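Periplasmic binding protein (PDB 4N01) probably binds a small solute in the periplasm, possibly an iron complex or other metal chelate, and delivers it to a membrane transporter. Local coordinates at residues 311-316 with 321-326; 258-263 with 292-297. All blocks are in the same frame, centred on the assembly; numbering follows the deposited sequence. Where two conformers were deposited one is given.

Interaction 1 of 2, residues 311-316 with 321-326; sequences LSEITP and VDALKR
Glu313 and Arg326 form a salt bridge between the short, weakly bonded helix 311-314 and helix 320-332. The guanidinium grips the carboxylate end-on, one nitrogen to each oxygen: Arg326 NH2 reaches Glu313 OE1 at 3.0 Å in a nearly straight bond (169°), and Arg326 NH1 lies 2.9 Å from Glu313 OE2. The two planes are 27° apart, and NH1 comes from above the carboxylate. The arginine chain runs extended to CD and bends at chi3 (84°), which turns the guanidinium toward Glu313. Both groups have second partners, Glu313 OE1 accepting from Lys310 N and Arg326 NH2 donating to Arg308 O, which should limit their rotation. Replacing Glu313 by an alanine would remove both carboxylate oxygens, and Arg326 would probably lose its charged mate and part of the grip that fixes its rotation. In what is probably a two-lobed periplasmic binding protein fold, the contact follows strand 306-309 and faces the other lobe, where Ser312 OG bonds Glu94 and Asp322 packs on Tyr97. Between the two segments the apolar contact is Ala323 CB, 3.6 Å from Glu313 CB. A water donates to Asp322 OD2 at 2.6 Å and, weakly, to Glu313 OE2.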
loop_
_atom_site.group_PDB
_atom_site.type_symbol
_atom_site.label_atom_id
_atom_site.label_comp_id
_atom_site.label_asym_id
_atom_site.label_seq_id
_atom_site.Cartn_x
_atom_site.Cartn_y
_atom_site.Cartn_z
ATOM N N LEU A 311 -6.994 -3.526 0.072
ATOM C CA LEU A 311 -5.670 -3.520 -0.552
ATOM C C LEU A 311 -4.774 -2.445 0.076
ATOM O O LEU A 311 -3.564 -2.636 0.194
ATOM C CB LEU A 311 -5.815 -3.281 -2.054
ATOM C CG LEU A 311 -4.564 -3.458 -2.910
ATOM C CD1 LEU A 311 -4.133 -4.914 -2.904
ATOM C CD2 LEU A 311 -4.823 -2.961 -4.330
ATOM N N SER A 312 -5.374 -1.331 0.487
ATOM C CA SER A 312 -4.638 -0.233 1.121
ATOM C C SER A 312 -3.958 -0.650 2.426
ATOM O O SER A 312 -2.997 -0.009 2.864
ATOM C CB SER A 312 -5.574 0.931 1.405
ATOM O OG SER A 312 -6.538 0.554 2.375
ATOM N N GLU A 313 -4.467 -1.716 3.044
ATOM C CA GLU A 313 -3.964 -2.195 4.326
ATOM C C GLU A 313 -2.723 -3.049 4.195
ATOM O O GLU A 313 -1.934 -3.149 5.137
ATOM C CB GLU A 313 -5.052 -3.019 5.037
ATOM C CG GLU A 313 -6.184 -2.163 5.602
ATOM C CD GLU A 313 -7.318 -2.990 6.183
ATOM O OE1 GLU A 313 -7.570 -4.117 5.689
ATOM O OE2 GLU A 313 -7.961 -2.519 7.147
ATOM N N ILE A 314 -2.553 -3.674 3.035
ATOM C CA ILE A 314 -1.428 -4.597 2.825
ATOM C C ILE A 314 -0.438 -4.116 1.774
ATOM O O ILE A 314 0.452 -4.859 1.357
ATOM C CB ILE A 314 -1.905 -6.038 2.470
ATOM C CG1 ILE A 314 -2.863 -6.013 1.272
ATOM C CG2 ILE A 314 -2.550 -6.693 3.675
ATOM C CD1 ILE A 314 -3.196 -7.399 0.724
ATOM N N THR A 315 -0.608 -2.868 1.341
ATOM C CA THR A 315 0.328 -2.224 0.432
ATOM C C THR A 315 0.838 -0.943 1.119
ATOM O O THR A 315 0.265 -0.519 2.132
ATOM C CB THR A 315 -0.331 -1.926 -0.923
ATOM O OG1 THR A 315 -1.509 -1.147 -0.704
ATOM C CG2 THR A 315 -0.696 -3.237 -1.623
ATOM N N PRO A 316 1.918 -0.338 0.594
ATOM C CA PRO A 316 2.546 0.778 1.315
ATOM C C PRO A 316 1.577 1.924 1.604
ATOM O O PRO A 316 0.703 2.206 0.784
ATOM C CB PRO A 316 3.620 1.249 0.339
ATOM C CG PRO A 316 4.030 -0.013 -0.372
ATOM C CD PRO A 316 2.739 -0.773 -0.554
ATOM N N VAL A 321 0.539 -1.122 10.253
ATOM C CA VAL A 321 0.617 -1.679 11.600
ATOM C C VAL A 321 -0.780 -1.805 12.223
ATOM O O VAL A 321 -1.069 -2.779 12.920
ATOM C CB VAL A 321 1.590 -0.877 12.489
ATOM C CG1 VAL A 321 1.470 -1.319 13.940
ATOM C CG2 VAL A 321 3.020 -1.099 11.994
ATOM N N ASP A 322 -1.655 -0.845 11.930
ATOM C CA ASP A 322 -3.045 -0.924 12.383
ATOM C C ASP A 322 -3.735 -2.180 11.852
ATOM O O ASP A 322 -4.418 -2.890 12.597
ATOM C CB ASP A 322 -3.821 0.323 11.954
ATOM C CG ASP A 322 -5.267 0.287 12.393
ATOM O OD1 ASP A 322 -5.531 0.555 13.586
ATOM O OD2 ASP A 322 -6.142 -0.011 11.549
ATOM N N ALA A 323 -3.535 -2.463 10.570
ATOM C CA ALA A 323 -4.113 -3.647 9.944
ATOM C C ALA A 323 -3.471 -4.929 10.486
ATOM O O ALA A 323 -4.156 -5.936 10.710
ATOM C CB ALA A 323 -3.945 -3.572 8.444
ATOM N N LEU A 324 -2.160 -4.896 10.700
ATOM C CA LEU A 324 -1.458 -6.056 11.243
ATOM C C LEU A 324 -1.959 -6.427 12.636
ATOM O O LEU A 324 -1.978 -7.601 13.007
ATOM C CB LEU A 324 0.042 -5.792 11.287
ATOM C CG LEU A 324 0.819 -5.845 9.965
ATOM C CD1 LEU A 324 2.291 -5.512 10.230
ATOM C CD2 LEU A 324 0.704 -7.203 9.314
ATOM N N LYS A 325 -2.367 -5.429 13.407
ATOM C CA LYS A 325 -2.951 -5.676 14.723
ATOM C C LYS A 325 -4.207 -6.543 14.589
ATOM O O LYS A 325 -4.352 -7.571 15.265
ATOM C CB LYS A 325 -3.289 -4.352 15.399
ATOM C CG LYS A 325 -3.711 -4.463 16.845
ATOM C CD LYS A 325 -3.814 -3.065 17.473
ATOM C CE LYS A 325 -4.128 -3.123 18.957
ATOM N NZ LYS A 325 -5.469 -3.699 19.237
ATOM N N ARG A 326 -5.108 -6.131 13.703
ATOM C CA ARG A 326 -6.357 -6.862 13.477
ATOM C C ARG A 326 -6.095 -8.255 12.917
ATOM O O ARG A 326 -6.721 -9.231 13.345
ATOM C CB ARG A 326 -7.266 -6.079 12.527
ATOM C CG ARG A 326 -8.673 -6.646 12.396
ATOM C CD ARG A 326 -9.515 -5.820 11.412
ATOM N NE ARG A 326 -9.287 -6.218 10.023
ATOM C CZ ARG A 326 -8.694 -5.462 9.103
ATOM N NH1 ARG A 326 -8.268 -4.238 9.409
ATOM N NH2 ARG A 326 -8.547 -5.929 7.864
HETATM O O HOH W 1 -6.324 -0.250 8.980
#

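Interaction 2 of 2, residues 258-263 with 292-297; sequences TVIAQN and NPQLQD. With FMT (formic acid), chain H.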
loop_
_atom_site.group_PDB
_atom_site.type_symbol
_atom_site.label_atom_id
_atom_site.label_comp_id
_atom_site.label_asym_id
_atom_site.label_seq_id
_atom_site.Cartn_x
_atom_site.Cartn_y
_atom_site.Cartn_z
ATOM N N THR A 258 -0.914 -24.865 -7.374
ATOM C CA THR A 258 0.138 -24.452 -6.466
ATOM C C THR A 258 -0.449 -24.147 -5.089
ATOM O O THR A 258 0.114 -24.534 -4.060
ATOM C CB THR A 258 0.869 -23.214 -7.013
ATOM O OG1 THR A 258 1.442 -23.540 -8.287
ATOM C CG2 THR A 258 1.979 -22.798 -6.060
ATOM N N VAL A 259 -1.588 -23.465 -5.072
ATOM C CA VAL A 259 -2.255 -23.145 -3.815
ATOM C C VAL A 259 -2.676 -24.423 -3.095
ATOM O O VAL A 259 -2.501 -24.560 -1.881
ATOM C CB VAL A 259 -3.492 -22.286 -4.070
ATOM C CG1 VAL A 259 -4.140 -21.874 -2.745
ATOM C CG2 VAL A 259 -3.106 -21.064 -4.908
ATOM N N ILE A 260 -3.246 -25.357 -3.848
ATOM C CA ILE A 260 -3.658 -26.631 -3.279
ATOM C C ILE A 260 -2.464 -27.381 -2.672
ATOM O O ILE A 260 -2.571 -27.932 -1.570
ATOM C CB ILE A 260 -4.335 -27.520 -4.346
ATOM C CG1 ILE A 260 -5.667 -26.891 -4.784
ATOM C CG2 ILE A 260 -4.593 -28.902 -3.800
ATOM C CD1 ILE A 260 -6.208 -27.509 -6.083
ATOM N N ALA A 261 -1.340 -27.403 -3.388
ATOM C CA ALA A 261 -0.127 -28.068 -2.903
ATOM C C ALA A 261 0.364 -27.425 -1.601
ATOM O O ALA A 261 0.817 -28.108 -0.684
ATOM C CB ALA A 261 0.965 -27.989 -3.955
ATOM N N GLN A 262 0.276 -26.105 -1.538
ATOM C CA GLN A 262 0.768 -25.354 -0.383
ATOM C C GLN A 262 -0.180 -25.432 0.809
ATOM O O GLN A 262 0.240 -25.235 1.950
ATOM C CB GLN A 262 1.002 -23.888 -0.768
ATOM C CG GLN A 262 2.247 -23.648 -1.629
ATOM C CD GLN A 262 3.551 -23.911 -0.890
ATOM O OE1 GLN A 262 3.832 -25.043 -0.479
ATOM N NE2 GLN A 262 4.358 -22.859 -0.715
ATOM N N ASN A 263 -1.455 -25.692 0.533
ATOM C CA ASN A 263 -2.452 -25.907 1.586
ATOM C C ASN A 263 -2.450 -24.826 2.667
ATOM O O ASN A 263 -2.126 -25.104 3.818
ATOM C CB ASN A 263 -2.220 -27.277 2.241
ATOM C CG ASN A 263 -3.444 -27.783 2.979
ATOM O OD1 ASN A 263 -4.551 -27.298 2.754
ATOM N ND2 ASN A 263 -3.250 -28.765 3.855
ATOM N N ASN A 292 -15.875 -23.977 -5.737
ATOM C CA ASN A 292 -14.858 -24.589 -6.592
ATOM C C ASN A 292 -14.454 -25.958 -6.035
ATOM O O ASN A 292 -13.777 -26.043 -5.003
ATOM C CB ASN A 292 -13.648 -23.664 -6.677
ATOM C CG ASN A 292 -12.634 -24.101 -7.730
ATOM O OD1 ASN A 292 -12.541 -25.277 -8.086
ATOM N ND2 ASN A 292 -11.863 -23.144 -8.224
ATOM N N PRO A 293 -14.867 -27.035 -6.716
ATOM C CA PRO A 293 -14.641 -28.388 -6.199
ATOM C C PRO A 293 -13.154 -28.703 -6.048
ATOM O O PRO A 293 -12.790 -29.528 -5.215
ATOM C CB PRO A 293 -15.263 -29.289 -7.273
ATOM C CG PRO A 293 -16.170 -28.396 -8.064
ATOM C CD PRO A 293 -15.541 -27.040 -8.023
ATOM N N GLN A 294 -12.301 -28.042 -6.823
ATOM C CA GLN A 294 -10.866 -28.315 -6.758
ATOM C C GLN A 294 -10.250 -27.879 -5.427
ATOM O O GLN A 294 -9.202 -28.388 -5.037
ATOM C CB GLN A 294 -10.127 -27.630 -7.918
ATOM C CG GLN A 294 -8.842 -28.354 -8.349
ATOM C CD GLN A 294 -8.015 -27.583 -9.372
ATOM O OE1 GLN A 294 -8.415 -26.515 -9.841
ATOM N NE2 GLN A 294 -6.848 -28.126 -9.718
ATOM N N LEU A 295 -10.906 -26.959 -4.727
ATOM C CA LEU A 295 -10.302 -26.311 -3.555
ATOM C C LEU A 295 -10.838 -26.844 -2.230
ATOM O O LEU A 295 -10.473 -26.343 -1.158
ATOM C CB LEU A 295 -10.570 -24.807 -3.614
ATOM C CG LEU A 295 -10.178 -24.135 -4.931
ATOM C CD1 LEU A 295 -10.490 -22.644 -4.879
ATOM C CD2 LEU A 295 -8.689 -24.372 -5.214
ATOM N N GLN A 296 -11.687 -27.857 -2.300
ATOM C CA GLN A 296 -12.470 -28.235 -1.131
ATOM C C GLN A 296 -11.698 -28.894 0.006
ATOM O O GLN A 296 -12.173 -28.921 1.140
ATOM C CB GLN A 296 -13.692 -29.072 -1.521
ATOM C CG GLN A 296 -14.943 -28.225 -1.700
ATOM C CD GLN A 296 -15.211 -27.289 -0.522
ATOM O OE1 GLN A 296 -15.694 -26.171 -0.708
ATOM N NE2 GLN A 296 -14.920 -27.751 0.698
ATOM N N ASP A 297 -10.510 -29.404 -0.284
ATOM C CA ASP A 297 -9.700 -30.020 0.765
ATOM C C ASP A 297 -8.578 -29.119 1.294
ATOM O O ASP A 297 -7.808 -29.527 2.155
ATOM C CB ASP A 297 -9.179 -31.390 0.329
ATOM C CG ASP A 297 -10.299 -32.393 0.109
ATOM O OD1 ASP A 297 -11.412 -32.180 0.644
ATOM O OD2 ASP A 297 -10.063 -33.395 -0.596
HETATM C C FMT H . 7.221 -21.136 0.950
HETATM O O1 FMT H . 7.112 -21.549 -0.206
HETATM O O2 FMT H . 6.466 -20.308 1.455
#
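With CG1 anti to the carbonyl carbon (chi1 -67°) and CD1 extended beyond it, Ile260 reaches from its helix to the loop at Gln294 and Leu295. Gln294 holds its CG anti to the backbone N (chi1 -152°) and runs on extended, crossing the isoleucine at about a right angle. Ile260 CD1 lies along the glutamine chain, 3.6 Å from Gln294 CG and nearly as near to its CD and NE2, and 3.3 Å from the carbonyl oxygen Gln294 O. Leu295 adds the apolar partner: its CD2 packs 4.0 Å from Ile260 CG1. The loop is shaped by an Asx turn, in which Asn292 OD1 accepts from Gln294 N at 3.0 Å. Gln294 NE2 bonds Glu257, beyond the two segments. Asn263, which leaves the helix with positive phi, gives its OD1 to Thr299 N; that oxygen merely approaches Asp297 O, at 4.0 Å, without bonding. Away from this interface, Gln262 NE2 bonds Val241 O and, weakly, a formic acid probably from the crystallisation liquor. On the protein surface, the contact sets helix 256-262, whose first residue Trp256 packs on Asn292, Gln294 and Leu295, against the loop joining helix 280-290 to helix 299-303.

How the interactions relate
Following the chain from the N terminus, interaction 2 comes first: it starts on helix 256-262, and the chain then passes through strand 266-270 and helix 280-290 before residues 292-297 close a loop of 28 intervening residues. After helix 299-303 and strand 306-309, interaction 1 opens at 311-316 and closes after only four more residues, on helix 320-332. The two are therefore in series, neither nested nor crossed, and do not touch; the centres of interactions 1 and 2 are about 26 Å apart. Interaction 2 lies at the periphery, joining helix and loop beside the four-stranded parallel sheet, whereas interaction 1 lies nearer the chain centre and ties the exit of that sheet's edge strand 306-309 to the C-terminal helix.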